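Local coordinates for AP endonuclease, family protein 2 (Mycobacterium smegmatis, PDB 5TNV) that binds magnesium in a xylose isomerase-like TIM barrel and may act as an endonuclease, at residues A[140-145]-A[162-167]; A[194-199]-A[225-230]. All blocks are in the same frame, centred on the assembly; numbering follows the deposited sequence.

Contact 1 of 2, residues A[140-145]-A[162-167]; sequences TGFMQA and HVDDPA
At the C-terminal end of barrel strand 137-141, the loop that leaves the strand meets a later part of the same beta-to-alpha connection, just ahead of helix 169-185, chiefly through Gln144 and His162. The Gln144 amide lies nearly parallel to the imidazole, the planes 16° apart, with CD over one face toward the rim and NE2 3.2 Å from His162 CE1. Nearer the backbone, Gln144 CG makes a CH-pi contact, 3.7 Å from the centroid of the His162 ring. The ring is kept from turning by its own segment: His162 NE2 donates to Asp164 OD1 (2.9 Å, 165°), which lies in the ring plane. A water gathers the polar groups, donating to Phe142 O and Asp164 OD1 and accepting from Gln144 NE2 (2.9 Å). The other carboxylate oxygen, Asp164 OD2, comes to 3.3 Å from Phe142 CB. With CG anti to its carbonyl carbon (chi1 -62°), Phe142 carries its ring off toward Ala172 and Val176 of helix 169-185. A second water bridges Ala145 O and His162 N. This long connection lies at the C-terminal end of the barrel strands, where TIM-barrel active sites are found, with the Phe142 side chain about 12 Å from the bound magnesium.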
loop_
_atom_site.group_PDB
_atom_site.type_symbol
_atom_site.label_atom_id
_atom_site.label_comp_id
_atom_site.label_asym_id
_atom_site.label_seq_id
_atom_site.Cartn_x
_atom_site.Cartn_y
_atom_site.Cartn_z
ATOM N N THR A 140 8.991 18.750 21.639
ATOM C CA THR A 140 9.614 19.814 20.881
ATOM C C THR A 140 10.684 19.229 19.970
ATOM O O THR A 140 11.281 18.197 20.285
ATOM C CB THR A 140 10.172 20.873 21.861
ATOM O OG1 THR A 140 10.541 22.050 21.165
ATOM C CG2 THR A 140 11.374 20.378 22.639
ATOM N N GLY A 141 10.942 19.892 18.860
ATOM C CA GLY A 141 12.034 19.518 18.003
ATOM C C GLY A 141 12.702 20.747 17.413
ATOM O O GLY A 141 12.328 21.878 17.707
ATOM N N PHE A 142 13.684 20.486 16.568
ATOM C CA PHE A 142 14.535 21.563 16.048
ATOM C C PHE A 142 14.293 21.852 14.586
ATOM O O PHE A 142 14.941 22.727 13.989
ATOM C CB PHE A 142 15.994 21.237 16.362
ATOM C CG PHE A 142 16.261 21.150 17.857
ATOM C CD1 PHE A 142 16.177 22.299 18.653
ATOM C CD2 PHE A 142 16.547 19.949 18.489
ATOM C CE1 PHE A 142 16.355 22.229 20.022
ATOM C CE2 PHE A 142 16.760 19.914 19.864
ATOM C CZ PHE A 142 16.673 21.040 20.614
ATOM N N MET A 143 13.323 21.151 13.971
ATOM C CA MET A 143 12.863 21.536 12.640
ATOM C C MET A 143 12.370 22.990 12.685
ATOM O O MET A 143 11.877 23.493 13.702
ATOM C CB MET A 143 11.772 20.600 12.108
ATOM C CG MET A 143 10.572 20.427 13.008
ATOM S SD MET A 143 10.814 19.033 14.163
ATOM C CE MET A 143 9.403 19.244 15.227
ATOM N N GLN A 144 12.502 23.665 11.554
ATOM C CA GLN A 144 12.059 25.053 11.385
ATOM C C GLN A 144 11.225 25.174 10.118
ATOM O O GLN A 144 10.897 24.175 9.483
ATOM C CB GLN A 144 13.218 26.053 11.417
ATOM C CG GLN A 144 14.003 26.023 12.708
ATOM C CD GLN A 144 14.975 27.136 12.880
ATOM O OE1 GLN A 144 14.962 28.129 12.123
ATOM N NE2 GLN A 144 15.825 27.056 13.886
ATOM N N ALA A 145 10.824 26.392 9.737
ATOM C CA ALA A 145 9.963 26.580 8.585
ATOM C C ALA A 145 10.584 25.896 7.342
ATOM O O ALA A 145 11.799 25.904 7.136
ATOM C CB ALA A 145 9.818 28.034 8.254
ATOM N N HIS A 162 16.325 24.035 6.482
ATOM C CA HIS A 162 17.025 24.475 7.672
ATOM C C HIS A 162 18.025 23.393 8.130
ATOM O O HIS A 162 17.725 22.199 8.206
ATOM C CB HIS A 162 16.017 24.703 8.816
ATOM C CG HIS A 162 16.684 24.863 10.158
ATOM N ND1 HIS A 162 17.367 26.024 10.466
ATOM C CD2 HIS A 162 16.775 23.990 11.191
ATOM C CE1 HIS A 162 17.848 25.815 11.675
ATOM N NE2 HIS A 162 17.526 24.614 12.139
ATOM N N VAL A 163 19.196 23.851 8.516
ATOM C CA VAL A 163 20.236 23.033 9.138
ATOM C C VAL A 163 20.612 23.735 10.439
ATOM O O VAL A 163 20.890 24.935 10.425
ATOM C CB VAL A 163 21.493 22.830 8.267
ATOM C CG1 VAL A 163 22.509 21.963 8.975
ATOM C CG2 VAL A 163 21.127 22.280 6.901
ATOM N N ASP A 164 20.605 23.022 11.566
ATOM C CA ASP A 164 20.914 23.700 12.827
ATOM C C ASP A 164 22.280 24.334 12.806
ATOM O O ASP A 164 23.265 23.876 12.229
ATOM C CB ASP A 164 20.755 22.739 14.007
ATOM C CG ASP A 164 19.364 22.701 14.615
ATOM O OD1 ASP A 164 18.694 23.755 14.629
ATOM O OD2 ASP A 164 19.000 21.607 15.111
ATOM N N ASP A 165 22.343 25.473 13.543
ATOM C CA ASP A 165 23.572 26.219 13.727
ATOM C C ASP A 165 24.406 25.621 14.852
ATOM O O ASP A 165 23.951 25.588 16.023
ATOM C CB ASP A 165 23.178 27.662 14.091
ATOM C CG ASP A 165 24.344 28.646 14.223
ATOM O OD1 ASP A 165 25.504 28.162 14.305
ATOM O OD2 ASP A 165 24.096 29.862 14.293
ATOM N N PRO A 166 25.609 25.155 14.612
ATOM C CA PRO A 166 26.419 24.595 15.708
ATOM C C PRO A 166 26.611 25.550 16.898
ATOM O O PRO A 166 26.786 25.105 18.061
ATOM C CB PRO A 166 27.752 24.300 15.005
ATOM C CG PRO A 166 27.558 24.347 13.554
ATOM C CD PRO A 166 26.324 25.114 13.335
ATOM N N ALA A 167 26.637 26.838 16.607
ATOM C CA ALA A 167 26.911 27.781 17.702
ATOM C C ALA A 167 25.757 27.860 18.672
ATOM O O ALA A 167 25.966 28.523 19.682
ATOM C CB ALA A 167 27.260 29.114 17.069
HETATM O O HOH W 1 16.238 24.583 15.426
HETATM O O HOH W 2 13.372 23.554 6.731
#

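Contact 2 of 2, residues A[194-199]-A[225-230]; sequences MYEDTY and GNLVRL
Segment 194-199 leaves strand 189-193 and folds into a type II beta turn from Tyr195 to Thr198, its first residues running beside the short helix 225-228, with the CA atoms of Tyr195 and Asn226 5.9 Å apart. Asn226 ND2 donates to Met194 O (2.9 Å, 153°); the bond lies in both the carbonyl plane and the amide plane, while OD1 of the same amide accepts from Lys254. Glu196 carries the salt bridge. Its CG sits between the backbone N and the carbonyl carbon (chi1 56°), and a bend at chi2 turns the carboxylate back, placing OE1 over the centre of the Tyr195 ring and OE2 beside Arg229. Arg229 NH2 reaches the syn lone pair of Glu196 OE2 at 2.8 Å, close to the guanidinium plane, and adds a weak bond to OE1; the two planes stand 79° apart. Both segments follow neighbouring parallel strands, 189-193 and 218-221, at the C-terminal end of the TIM barrel, where Glu193 and Asp223 bind magnesium, and the Asn226 side chain is about 4 Å from the metal. Tyr195 CE2 meets the guanidinium edge, 3.7 Å from Arg229 NH2, with ring and guanidinium planes nearly perpendicular; the Tyr195 hydroxyl is hydrogen-bonded to Arg107. Two leucine methyls pack on the base of the glutamate: Leu230 CD1 lies 3.7 Å from Glu196 CB, and Leu227 CD2 touches the same carbon. Farther along, Met194 CE approaches Leu227 CD1 at 4.4 Å. Arg229 NH1 is hydrogen-bonded to Tyr256 OH, outside the two segments.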
loop_
_atom_site.group_PDB
_atom_site.type_symbol
_atom_site.label_atom_id
_atom_site.label_comp_id
_atom_site.label_asym_id
_atom_site.label_seq_id
_atom_site.Cartn_x
_atom_site.Cartn_y
_atom_site.Cartn_z
ATOM N N MET A 194 13.327 13.568 16.955
ATOM C CA MET A 194 14.380 13.391 15.960
ATOM C C MET A 194 13.890 13.828 14.598
ATOM O O MET A 194 12.783 13.469 14.180
ATOM C CB MET A 194 14.840 11.931 15.940
ATOM C CG MET A 194 15.535 11.516 17.222
ATOM S SD MET A 194 16.127 9.830 17.271
ATOM C CE MET A 194 17.284 9.845 15.884
ATOM N N TYR A 195 14.729 14.569 13.885
ATOM C CA TYR A 195 14.372 15.196 12.603
ATOM C C TYR A 195 15.698 15.503 11.904
ATOM O O TYR A 195 16.665 15.940 12.541
ATOM C CB TYR A 195 13.484 16.409 12.808
ATOM C CG TYR A 195 13.002 17.085 11.535
ATOM C CD1 TYR A 195 13.852 17.943 10.828
ATOM C CD2 TYR A 195 11.739 16.878 11.033
ATOM C CE1 TYR A 195 13.466 18.562 9.664
ATOM C CE2 TYR A 195 11.310 17.530 9.881
ATOM C CZ TYR A 195 12.158 18.344 9.207
ATOM O OH TYR A 195 11.714 19.007 8.069
ATOM N N GLU A 196 15.727 15.321 10.609
ATOM C CA GLU A 196 16.926 15.497 9.790
ATOM C C GLU A 196 17.491 16.906 9.871
ATOM O O GLU A 196 16.799 17.926 9.950
ATOM C CB GLU A 196 16.594 15.125 8.339
ATOM C CG GLU A 196 15.434 15.867 7.699
ATOM C CD GLU A 196 14.058 15.267 7.895
ATOM O OE1 GLU A 196 13.794 14.612 8.912
ATOM O OE2 GLU A 196 13.172 15.454 6.999
ATOM N N ASP A 197 18.818 16.940 9.812
ATOM C CA ASP A 197 19.569 18.197 9.675
ATOM C C ASP A 197 19.502 19.040 10.935
ATOM O O ASP A 197 19.757 20.255 10.876
ATOM C CB ASP A 197 19.160 18.980 8.429
ATOM C CG ASP A 197 19.176 18.171 7.149
ATOM O OD1 ASP A 197 20.124 17.351 6.964
ATOM O OD2 ASP A 197 18.233 18.331 6.336
ATOM N N THR A 198 19.192 18.405 12.057
ATOM C CA THR A 198 19.146 19.051 13.366
ATOM C C THR A 198 20.151 18.451 14.321
ATOM O O THR A 198 20.802 17.429 14.025
ATOM C CB THR A 198 17.742 18.983 14.016
ATOM O OG1 THR A 198 17.476 17.662 14.513
ATOM C CG2 THR A 198 16.651 19.471 13.065
ATOM N N TYR A 199 20.225 19.027 15.531
ATOM C CA TYR A 199 21.082 18.483 16.574
ATOM C C TYR A 199 20.822 17.006 16.851
ATOM O O TYR A 199 21.699 16.325 17.382
ATOM C CB TYR A 199 20.925 19.247 17.924
ATOM C CG TYR A 199 21.166 20.746 17.776
ATOM C CD1 TYR A 199 22.385 21.251 17.286
ATOM C CD2 TYR A 199 20.180 21.661 18.113
ATOM C CE1 TYR A 199 22.598 22.603 17.152
ATOM C CE2 TYR A 199 20.384 23.003 17.952
ATOM C CZ TYR A 199 21.587 23.485 17.494
ATOM O OH TYR A 199 21.715 24.838 17.314
ATOM N N GLY A 225 10.754 7.530 10.915
ATOM C CA GLY A 225 10.213 7.738 9.583
ATOM C C GLY A 225 10.779 9.017 8.939
ATOM O O GLY A 225 10.945 9.044 7.719
ATOM N N ASN A 226 11.062 10.033 9.736
ATOM C CA ASN A 226 11.645 11.247 9.211
ATOM C C ASN A 226 12.963 10.971 8.448
ATOM O O ASN A 226 13.282 11.669 7.495
ATOM C CB ASN A 226 11.925 12.260 10.306
ATOM C CG ASN A 226 10.681 12.843 10.927
ATOM O OD1 ASN A 226 9.603 12.855 10.283
ATOM N ND2 ASN A 226 10.788 13.351 12.134
ATOM N N LEU A 227 13.721 9.995 8.913
ATOM C CA LEU A 227 14.986 9.601 8.319
ATOM C C LEU A 227 14.837 8.588 7.234
ATOM O O LEU A 227 15.534 8.657 6.183
ATOM C CB LEU A 227 15.965 9.116 9.392
ATOM C CG LEU A 227 16.241 10.094 10.548
ATOM C CD1 LEU A 227 17.317 9.535 11.445
ATOM C CD2 LEU A 227 16.569 11.491 10.056
ATOM N N VAL A 228 13.981 7.555 7.404
ATOM C CA VAL A 228 13.828 6.477 6.435
ATOM C C VAL A 228 13.372 7.006 5.080
ATOM O O VAL A 228 13.709 6.427 4.033
ATOM C CB VAL A 228 12.860 5.427 7.017
ATOM C CG1 VAL A 228 12.375 4.426 5.987
ATOM C CG2 VAL A 228 13.472 4.739 8.234
ATOM N N ARG A 229 12.618 8.106 5.046
ATOM C CA ARG A 229 12.109 8.664 3.779
ATOM C C ARG A 229 13.204 9.318 2.972
ATOM O O ARG A 229 12.966 9.622 1.778
ATOM C CB ARG A 229 11.015 9.678 4.091
ATOM C CG ARG A 229 11.511 10.981 4.755
ATOM C CD ARG A 229 10.396 11.683 5.460
ATOM N NE ARG A 229 10.854 12.872 6.169
ATOM C CZ ARG A 229 10.056 13.618 6.926
ATOM N NH1 ARG A 229 8.756 13.375 6.984
ATOM N NH2 ARG A 229 10.592 14.638 7.610
ATOM N N LEU A 230 14.370 9.635 3.539
ATOM C CA LEU A 230 15.314 10.519 2.892
ATOM C C LEU A 230 16.103 9.812 1.790
ATOM O O LEU A 230 16.483 8.639 1.892
ATOM C CB LEU A 230 16.296 11.066 3.914
ATOM C CG LEU A 230 15.655 11.885 5.043
ATOM C CD1 LEU A 230 16.701 12.244 6.092
ATOM C CD2 LEU A 230 14.966 13.117 4.504
#

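Contact 2 is wholly buried beside the magnesium site, whereas contact 1 is only partly buried and lies farther out on the rim. Contact 1 closes a single loop on itself using a stack and bridging waters, with no direct hydrogen bond between its segments; contact 2 joins the connections that follow two neighbouring barrel strands by a salt bridge, an amide-carbonyl bond and leucine packing. Segments 162-167 and 194-199 tie the two together: Asp164 OD2 lies 2.9 Å from Tyr199 N and Asp165 O 2.7 Å from Tyr199 OH, both probable hydrogen bonds. The Tyr199 ring also meets Phe142 edge-to-face. Arg107, the partner of Tyr195, links them again by bonding to Gln144 O.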